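Local coordinates for protein omega transaminase (Pseudomonas sp., PDB 5LHA) that probably catalyses pyridoxal phosphate-dependent transfer of amino groups between amines or amino acids and keto acceptors, as a fold type I amine transaminase, at residues L364-V378 with V381-V393. Sequence-based numbering, arbitrary orientation.
Sequences LLEQLQPLVERYAVV and VRGKGLMIALDLV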
ATOM      1  N   LEU A 364     -13.399  -4.172  44.762  1.00 56.97           N
ATOM      2  CA  LEU A 364     -13.883  -2.931  44.167  1.00 49.18           C
ATOM      3  C   LEU A 364     -14.968  -3.203  43.131  1.00 43.66           C
ATOM      4  O   LEU A 364     -16.012  -2.537  43.128  1.00 40.60           O
ATOM      5  CB  LEU A 364     -12.715  -2.165  43.538  1.00 45.23           C
ATOM      6  CG  LEU A 364     -12.990  -0.849  42.806  1.00 39.50           C
ATOM      7  CD1 LEU A 364     -13.686   0.156  43.722  1.00 38.63           C
ATOM      8  CD2 LEU A 364     -11.715  -0.256  42.229  1.00 36.47           C
ATOM      9  N   LEU A 365     -14.749  -4.197  42.258  1.00 40.00           N
ATOM     10  CA  LEU A 365     -15.738  -4.545  41.235  1.00 37.87           C
ATOM     11  C   LEU A 365     -17.058  -4.969  41.869  1.00 40.90           C
ATOM     12  O   LEU A 365     -18.135  -4.562  41.417  1.00 41.37           O
ATOM     13  CB  LEU A 365     -15.190  -5.661  40.339  1.00 34.48           C
ATOM     14  CG  LEU A 365     -16.035  -6.162  39.154  1.00 32.69           C
ATOM     15  CD1 LEU A 365     -16.151  -5.103  38.073  1.00 30.10           C
ATOM     16  CD2 LEU A 365     -15.472  -7.452  38.572  1.00 22.44           C
ATOM     17  N   GLU A 366     -16.983  -5.774  42.929  1.00 43.71           N
ATOM     18  CA  GLU A 366     -18.170  -6.188  43.671  1.00 48.02           C
ATOM     19  C   GLU A 366     -18.964  -4.984  44.156  1.00 47.11           C
ATOM     20  O   GLU A 366     -20.191  -4.939  44.025  1.00 47.13           O
ATOM     21  CB  GLU A 366     -17.738  -7.042  44.866  1.00 52.91           C
ATOM     22  CG  GLU A 366     -18.801  -7.262  45.942  1.00 57.90           C
ATOM     23  CD  GLU A 366     -18.230  -7.913  47.212  1.00 62.23           C
ATOM     24  OE1 GLU A 366     -17.042  -8.318  47.198  1.00 62.67           O
ATOM     25  OE2 GLU A 366     -18.960  -7.998  48.230  1.00 63.71           O
ATOM     26  N   GLN A 367     -18.273  -4.000  44.730  1.00 44.49           N
ATOM     27  CA  GLN A 367     -18.933  -2.834  45.303  1.00 43.03           C
ATOM     28  C   GLN A 367     -19.570  -1.934  44.249  1.00 40.72           C
ATOM     29  O   GLN A 367     -20.437  -1.120  44.590  1.00 38.73           O
ATOM     30  CB  GLN A 367     -17.920  -2.039  46.127  1.00 42.55           C
ATOM     31  CG  GLN A 367     -17.447  -2.754  47.374  1.00 41.32           C
ATOM     32  CD  GLN A 367     -16.488  -1.912  48.190  1.00 40.50           C
ATOM     33  OE1 GLN A 367     -15.367  -2.335  48.477  1.00 39.49           O
ATOM     34  NE2 GLN A 367     -16.918  -0.707  48.563  1.00 40.65           N
ATOM     35  N   LEU A 368     -19.157  -2.051  42.984  1.00 39.12           N
ATOM     36  CA  LEU A 368     -19.683  -1.217  41.911  1.00 36.04           C
ATOM     37  C   LEU A 368     -20.917  -1.797  41.232  1.00 37.13           C
ATOM     38  O   LEU A 368     -21.602  -1.069  40.504  1.00 35.26           O
ATOM     39  CB  LEU A 368     -18.580  -0.968  40.874  1.00 32.37           C
ATOM     40  CG  LEU A 368     -17.440  -0.082  41.404  1.00 29.46           C
ATOM     41  CD1 LEU A 368     -16.180  -0.213  40.559  1.00 27.64           C
ATOM     42  CD2 LEU A 368     -17.880   1.373  41.486  1.00 27.17           C
ATOM     43  N   GLN A 369     -21.214  -3.076  41.446  1.00 39.67           N
ATOM     44  CA  GLN A 369     -22.365  -3.689  40.790  1.00 42.64           C
ATOM     45  C   GLN A 369     -23.704  -3.043  41.134  1.00 46.73           C
ATOM     46  O   GLN A 369     -24.541  -2.921  40.222  1.00 48.71           O
ATOM     47  CB  GLN A 369     -22.373  -5.189  41.087  1.00 41.82           C
ATOM     48  CG  GLN A 369     -21.156  -5.869  40.492  1.00 39.71           C
ATOM     49  CD  GLN A 369     -21.065  -5.637  38.991  1.00 37.27           C
ATOM     50  OE1 GLN A 369     -22.029  -5.841  38.266  1.00 36.55           O
ATOM     51  NE2 GLN A 369     -19.913  -5.167  38.528  1.00 36.24           N
ATOM     52  N   PRO A 370     -23.993  -2.646  42.379  1.00 48.98           N
ATOM     53  CA  PRO A 370     -25.282  -1.981  42.649  1.00 50.40           C
ATOM     54  C   PRO A 370     -25.518  -0.716  41.840  1.00 49.71           C
ATOM     55  O   PRO A 370     -26.679  -0.321  41.679  1.00 49.46           O
ATOM     56  CB  PRO A 370     -25.206  -1.673  44.150  1.00 51.38           C
ATOM     57  CG  PRO A 370     -24.340  -2.739  44.685  1.00 51.63           C
ATOM     58  CD  PRO A 370     -23.285  -2.955  43.634  1.00 50.15           C
ATOM     59  N   LEU A 371     -24.467  -0.079  41.319  1.00 48.64           N
ATOM     60  CA  LEU A 371     -24.652   1.085  40.456  1.00 49.45           C
ATOM     61  C   LEU A 371     -25.463   0.727  39.218  1.00 51.03           C
ATOM     62  O   LEU A 371     -26.205   1.564  38.689  1.00 50.60           O
ATOM     63  CB  LEU A 371     -23.299   1.677  40.050  1.00 48.51           C
ATOM     64  CG  LEU A 371     -22.498   2.510  41.057  1.00 47.71           C
ATOM     65  CD1 LEU A 371     -21.167   2.913  40.437  1.00 46.74           C
ATOM     66  CD2 LEU A 371     -23.258   3.735  41.551  1.00 47.56           C
ATOM     67  N   VAL A 372     -25.299  -0.498  38.716  1.00 51.89           N
ATOM     68  CA  VAL A 372     -26.006  -0.919  37.509  1.00 52.71           C
ATOM     69  C   VAL A 372     -27.517  -0.830  37.701  1.00 57.62           C
ATOM     70  O   VAL A 372     -28.240  -0.320  36.840  1.00 56.25           O
ATOM     71  CB  VAL A 372     -25.576  -2.343  37.120  1.00 49.95           C
ATOM     72  CG1 VAL A 372     -26.325  -2.807  35.881  1.00 50.34           C
ATOM     73  CG2 VAL A 372     -24.074  -2.389  36.902  1.00 47.52           C
ATOM     74  N   GLU A 373     -28.019  -1.343  38.822  1.00 64.56           N
ATOM     75  CA  GLU A 373     -29.455  -1.280  39.086  1.00 72.00           C
ATOM     76  C   GLU A 373     -29.904   0.129  39.457  1.00 81.92           C
ATOM     77  O   GLU A 373     -30.987   0.565  39.051  1.00 86.65           O
ATOM     78  CB  GLU A 373     -29.835  -2.285  40.170  1.00 70.91           C
ATOM     79  CG  GLU A 373     -29.735  -3.749  39.728  1.00 70.57           C
ATOM     80  CD  GLU A 373     -28.325  -4.191  39.366  1.00 70.51           C
ATOM     81  OE1 GLU A 373     -27.355  -3.487  39.721  1.00 70.39           O
ATOM     82  OE2 GLU A 373     -28.188  -5.251  38.719  1.00 71.15           O
ATOM     83  N   ARG A 374     -29.083   0.860  40.223  1.00 87.75           N
ATOM     84  CA  ARG A 374     -29.501   2.167  40.731  1.00 86.81           C
ATOM     85  C   ARG A 374     -29.679   3.187  39.609  1.00 81.99           C
ATOM     86  O   ARG A 374     -30.601   4.010  39.652  1.00 83.00           O
ATOM     87  CB  ARG A 374     -28.488   2.692  41.746  1.00 89.24           C
ATOM     88  CG  ARG A 374     -28.421   1.921  43.059  1.00 92.40           C
ATOM     89  CD  ARG A 374     -27.352   2.510  43.976  1.00 94.80           C
ATOM     90  NE  ARG A 374     -26.948   1.586  45.037  1.00 97.71           N
ATOM     91  CZ  ARG A 374     -27.158   1.792  46.333  1.00100.49           C
ATOM     92  NH1 ARG A 374     -27.761   2.901  46.744  1.00101.60           N
ATOM     93  NH2 ARG A 374     -26.754   0.893  47.224  1.00101.24           N
ATOM     94  N   TYR A 375     -28.811   3.156  38.603  1.00 73.26           N
ATOM     95  CA  TYR A 375     -28.704   4.225  37.617  1.00 63.59           C
ATOM     96  C   TYR A 375     -28.938   3.667  36.221  1.00 55.61           C
ATOM     97  O   TYR A 375     -28.215   2.769  35.777  1.00 53.90           O
ATOM     98  CB  TYR A 375     -27.340   4.908  37.720  1.00 57.23           C
ATOM     99  CG  TYR A 375     -27.140   5.673  39.012  1.00 47.83           C
ATOM    100  CD1 TYR A 375     -27.757   6.902  39.212  1.00 43.74           C
ATOM    101  CD2 TYR A 375     -26.348   5.165  40.031  1.00 44.12           C
ATOM    102  CE1 TYR A 375     -27.583   7.609  40.384  1.00 42.32           C
ATOM    103  CE2 TYR A 375     -26.166   5.868  41.215  1.00 42.48           C
ATOM    104  CZ  TYR A 375     -26.785   7.089  41.383  1.00 42.25           C
ATOM    105  OH  TYR A 375     -26.605   7.790  42.554  1.00 42.80           O
ATOM    106  N   ALA A 376     -29.975   4.175  35.547  1.00 48.35           N
ATOM    107  CA  ALA A 376     -30.285   3.721  34.193  1.00 41.96           C
ATOM    108  C   ALA A 376     -29.095   3.871  33.251  1.00 37.76           C
ATOM    109  O   ALA A 376     -28.852   3.003  32.403  1.00 36.81           O
ATOM    110  CB  ALA A 376     -31.495   4.486  33.648  1.00 40.64           C
ATOM    111  N   VAL A 377     -28.335   4.962  33.389  1.00 35.56           N
ATOM    112  CA  VAL A 377     -27.252   5.234  32.448  1.00 32.13           C
ATOM    113  C   VAL A 377     -26.110   4.227  32.582  1.00 30.02           C
ATOM    114  O   VAL A 377     -25.314   4.071  31.650  1.00 28.17           O
ATOM    115  CB  VAL A 377     -26.763   6.689  32.622  1.00 30.19           C
ATOM    116  CG1 VAL A 377     -25.956   6.852  33.912  1.00 29.87           C
ATOM    117  CG2 VAL A 377     -25.949   7.137  31.418  1.00 29.03           C
ATOM    118  N   VAL A 378     -26.031   3.513  33.702  1.00 30.70           N
ATOM    119  CA  VAL A 378     -24.982   2.520  33.935  1.00 28.58           C
ATOM    120  C   VAL A 378     -25.394   1.210  33.270  1.00 28.35           C
ATOM    121  O   VAL A 378     -26.251   0.487  33.781  1.00 30.01           O
ATOM    122  CB  VAL A 378     -24.727   2.323  35.434  1.00 24.84           C
ATOM    123  CG1 VAL A 378     -23.633   1.284  35.664  1.00 24.39           C
ATOM    124  CG2 VAL A 378     -24.359   3.650  36.088  1.00 22.20           C
ATOM    125  N   VAL A 381     -20.695  -2.922  34.600  1.00 36.23           N
ATOM    126  CA  VAL A 381     -19.366  -2.645  35.138  1.00 37.60           C
ATOM    127  C   VAL A 381     -18.553  -3.929  35.033  1.00 39.18           C
ATOM    128  O   VAL A 381     -18.939  -4.961  35.596  1.00 41.39           O
ATOM    129  CB  VAL A 381     -19.422  -2.152  36.595  1.00 38.92           C
ATOM    130  CG1 VAL A 381     -18.022  -1.856  37.114  1.00 39.53           C
ATOM    131  CG2 VAL A 381     -20.309  -0.916  36.706  1.00 39.58           C
ATOM    132  N   ARG A 382     -17.428  -3.863  34.322  1.00 38.64           N
ATOM    133  CA  ARG A 382     -16.586  -5.023  34.080  1.00 38.03           C
ATOM    134  C   ARG A 382     -15.143  -4.689  34.420  1.00 37.15           C
ATOM    135  O   ARG A 382     -14.752  -3.521  34.477  1.00 37.59           O
ATOM    136  CB  ARG A 382     -16.667  -5.480  32.622  1.00 39.87           C
ATOM    137  CG  ARG A 382     -16.692  -4.324  31.640  1.00 40.74           C
ATOM    138  CD  ARG A 382     -16.516  -4.784  30.212  1.00 41.86           C
ATOM    139  NE  ARG A 382     -16.312  -3.650  29.320  1.00 43.68           N
ATOM    140  CZ  ARG A 382     -17.293  -2.874  28.863  1.00 45.70           C
ATOM    141  NH1 ARG A 382     -18.554  -3.114  29.202  1.00 45.80           N
ATOM    142  NH2 ARG A 382     -17.017  -1.859  28.057  1.00 46.68           N
ATOM    143  N   GLY A 383     -14.353  -5.732  34.631  1.00 34.99           N
ATOM    144  CA  GLY A 383     -12.976  -5.530  35.017  1.00 33.74           C
ATOM    145  C   GLY A 383     -12.295  -6.834  35.352  1.00 31.96           C
ATOM    146  O   GLY A 383     -12.922  -7.891  35.460  1.00 31.60           O
ATOM    147  N   LYS A 384     -10.980  -6.729  35.534  1.00 31.09           N
ATOM    148  CA  LYS A 384     -10.138  -7.847  35.952  1.00 29.46           C
ATOM    149  C   LYS A 384      -8.888  -7.261  36.593  1.00 30.41           C
ATOM    150  O   LYS A 384      -8.191  -6.462  35.955  1.00 31.25           O
ATOM    151  CB  LYS A 384      -9.784  -8.740  34.769  1.00 29.27           C
ATOM    152  CG  LYS A 384      -9.018  -9.979  35.166  1.00 30.98           C
ATOM    153  CD  LYS A 384      -8.705 -10.835  33.968  1.00 32.78           C
ATOM    154  CE  LYS A 384      -7.794 -11.996  34.344  1.00 34.99           C
ATOM    155  NZ  LYS A 384      -8.508 -13.077  35.063  1.00 36.37           N
ATOM    156  N   GLY A 385      -8.612  -7.628  37.846  1.00 29.18           N
ATOM    157  CA  GLY A 385      -7.576  -6.913  38.581  1.00 29.48           C
ATOM    158  C   GLY A 385      -7.982  -5.466  38.800  1.00 27.64           C
ATOM    159  O   GLY A 385      -9.132  -5.170  39.145  1.00 27.00           O
ATOM    160  N   LEU A 386      -7.034  -4.543  38.619  1.00 25.51           N
ATOM    161  CA  LEU A 386      -7.300  -3.116  38.817  1.00 28.76           C
ATOM    162  C   LEU A 386      -7.436  -2.348  37.507  1.00 30.30           C
ATOM    163  O   LEU A 386      -6.973  -1.205  37.403  1.00 30.40           O
ATOM    164  CB  LEU A 386      -6.228  -2.480  39.697  1.00 28.26           C
ATOM    165  CG  LEU A 386      -6.396  -2.848  41.169  1.00 29.55           C
ATOM    166  CD1 LEU A 386      -5.183  -2.419  41.990  1.00 29.89           C
ATOM    167  CD2 LEU A 386      -7.685  -2.234  41.711  1.00 29.75           C
ATOM    168  N   MET A 387      -8.064  -2.952  36.498  1.00 30.63           N
ATOM    169  CA  MET A 387      -8.610  -2.240  35.347  1.00 28.28           C
ATOM    170  C   MET A 387     -10.101  -2.540  35.264  1.00 27.51           C
ATOM    171  O   MET A 387     -10.506  -3.707  35.239  1.00 24.90           O
ATOM    172  CB  MET A 387      -7.901  -2.616  34.041  1.00 28.06           C
ATOM    173  CG  MET A 387      -7.797  -4.100  33.748  1.00 28.08           C
ATOM    174  SD  MET A 387      -6.449  -4.463  32.604  1.00 27.63           S
ATOM    175  CE  MET A 387      -6.876  -3.488  31.173  1.00 27.19           C
ATOM    176  N   ILE A 388     -10.913  -1.485  35.278  1.00 29.16           N
ATOM    177  CA  ILE A 388     -12.364  -1.591  35.322  1.00 31.20           C
ATOM    178  C   ILE A 388     -12.938  -0.514  34.415  1.00 32.70           C
ATOM    179  O   ILE A 388     -12.357   0.563  34.262  1.00 33.73           O
ATOM    180  CB  ILE A 388     -12.901  -1.453  36.767  1.00 31.27           C
ATOM    181  CG1 ILE A 388     -12.547  -2.689  37.598  1.00 30.24           C
ATOM    182  CG2 ILE A 388     -14.408  -1.227  36.780  1.00 30.98           C
ATOM    183  CD1 ILE A 388     -12.670  -2.472  39.085  1.00 31.02           C
ATOM    184  N   ALA A 389     -14.062  -0.821  33.770  1.00 34.00           N
ATOM    185  CA  ALA A 389     -14.773   0.167  32.970  1.00 34.65           C
ATOM    186  C   ALA A 389     -16.254   0.146  33.309  1.00 34.21           C
ATOM    187  O   ALA A 389     -16.858  -0.921  33.462  1.00 34.20           O
ATOM    188  CB  ALA A 389     -14.595  -0.076  31.472  1.00 35.01           C
ATOM    189  N   LEU A 390     -16.829   1.337  33.423  1.00 34.91           N
ATOM    190  CA  LEU A 390     -18.267   1.510  33.559  1.00 33.78           C
ATOM    191  C   LEU A 390     -18.803   1.914  32.193  1.00 29.65           C
ATOM    192  O   LEU A 390     -18.384   2.930  31.636  1.00 27.63           O
ATOM    193  CB  LEU A 390     -18.590   2.563  34.621  1.00 35.02           C
ATOM    194  CG  LEU A 390     -18.034   2.334  36.036  1.00 35.92           C
ATOM    195  CD1 LEU A 390     -16.690   3.030  36.198  1.00 35.42           C
ATOM    196  CD2 LEU A 390     -19.010   2.816  37.109  1.00 36.68           C
ATOM    197  N   ASP A 391     -19.679   1.101  31.631  1.00 29.14           N
ATOM    198  CA  ASP A 391     -20.166   1.326  30.274  1.00 28.13           C
ATOM    199  C   ASP A 391     -21.506   2.067  30.317  1.00 29.27           C
ATOM    200  O   ASP A 391     -22.536   1.496  30.694  1.00 28.25           O
ATOM    201  CB  ASP A 391     -20.267   0.002  29.522  1.00 25.56           C
ATOM    202  CG  ASP A 391     -20.265   0.197  28.028  1.00 25.11           C
ATOM    203  OD1 ASP A 391     -20.921   1.157  27.554  1.00 27.66           O
ATOM    204  OD2 ASP A 391     -19.567  -0.582  27.337  1.00 22.60           O
ATOM    205  N   LEU A 392     -21.498   3.328  29.893  1.00 30.61           N
ATOM    206  CA  LEU A 392     -22.688   4.162  29.947  1.00 31.68           C
ATOM    207  C   LEU A 392     -23.423   4.064  28.615  1.00 33.52           C
ATOM    208  O   LEU A 392     -22.816   4.195  27.547  1.00 33.12           O
ATOM    209  CB  LEU A 392     -22.331   5.618  30.258  1.00 31.47           C
ATOM    210  CG  LEU A 392     -21.451   5.952  31.473  1.00 32.38           C
ATOM    211  CD1 LEU A 392     -21.217   7.453  31.555  1.00 33.43           C
ATOM    212  CD2 LEU A 392     -22.030   5.430  32.796  1.00 32.90           C
ATOM    213  N   VAL A 393     -24.725   3.802  28.688  1.00 35.51           N
ATOM    214  CA  VAL A 393     -25.568   3.609  27.521  1.00 35.90           C
ATOM    215  C   VAL A 393     -26.755   4.552  27.611  1.00 38.99           C
ATOM    216  O   VAL A 393     -27.126   5.029  28.686  1.00 40.29           O
ATOM    217  CB  VAL A 393     -26.054   2.153  27.395  1.00 34.57           C
ATOM    218  CG1 VAL A 393     -24.875   1.213  27.385  1.00 32.64           C
ATOM    219  CG2 VAL A 393     -27.002   1.817  28.541  1.00 34.51           C
TER
HETATM  220  O   HOH W   1     -22.637  -5.189  35.513  1.00  8.88           O
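L365 lies over G383 and L364 over I388 where helix 364-368 lies lengthwise over the hairpin of 381-393, its axis 8.6 Å from strand 381-384 and nearly antiparallel to it (175°). After the second short helix, 370-374, a type I turn from Y375 to V378 returns the chain to the sheet. There V378 and L392 form an antiparallel non-hydrogen-bonded pair, and V393 N donates to V377 O at 3.0 Å; the same oxygen receives a CA-H...O contact from L392.

Between these ends the helices meet the sheet through branched aliphatic side chains, with V381 as the hub. Its CG1, anti to the backbone N (chi1 -179°), reaches L365 CD1 and L368 CB, both at 3.9 Å, while CG2 turns to V372 CG2 at 4.0 Å. On the partner strand, I388 CD1 abuts L364 CD2 and L390 CD2 meets L371 CD1 at 4.0 Å. L368 also touches L432 of the neighbouring strand, and L364 packs on V447 of helix 440-457.

Q369 supplies the polar link. Its bent chain (chi2 -57°) folds the amide back over V381, where NE2 donates to V381 O at 3.1 Å, approaching from above the carbonyl plane, and OE1 accepts from a water that in turn accepts from V381 N. One amide thus holds the carbonyl of V381 directly and its N-H through the water; a leucine in its place would probably leave V381 O without this donor and the water without its acceptor.

The contact exemplifies helices laid on one face of a largely antiparallel sheet: apolar side chains spread along the strands and a polar one secures the outermost strand's backbone, here where helix and turn lead into a hairpin of the smaller, C-terminal domain of fold type I aminotransferases.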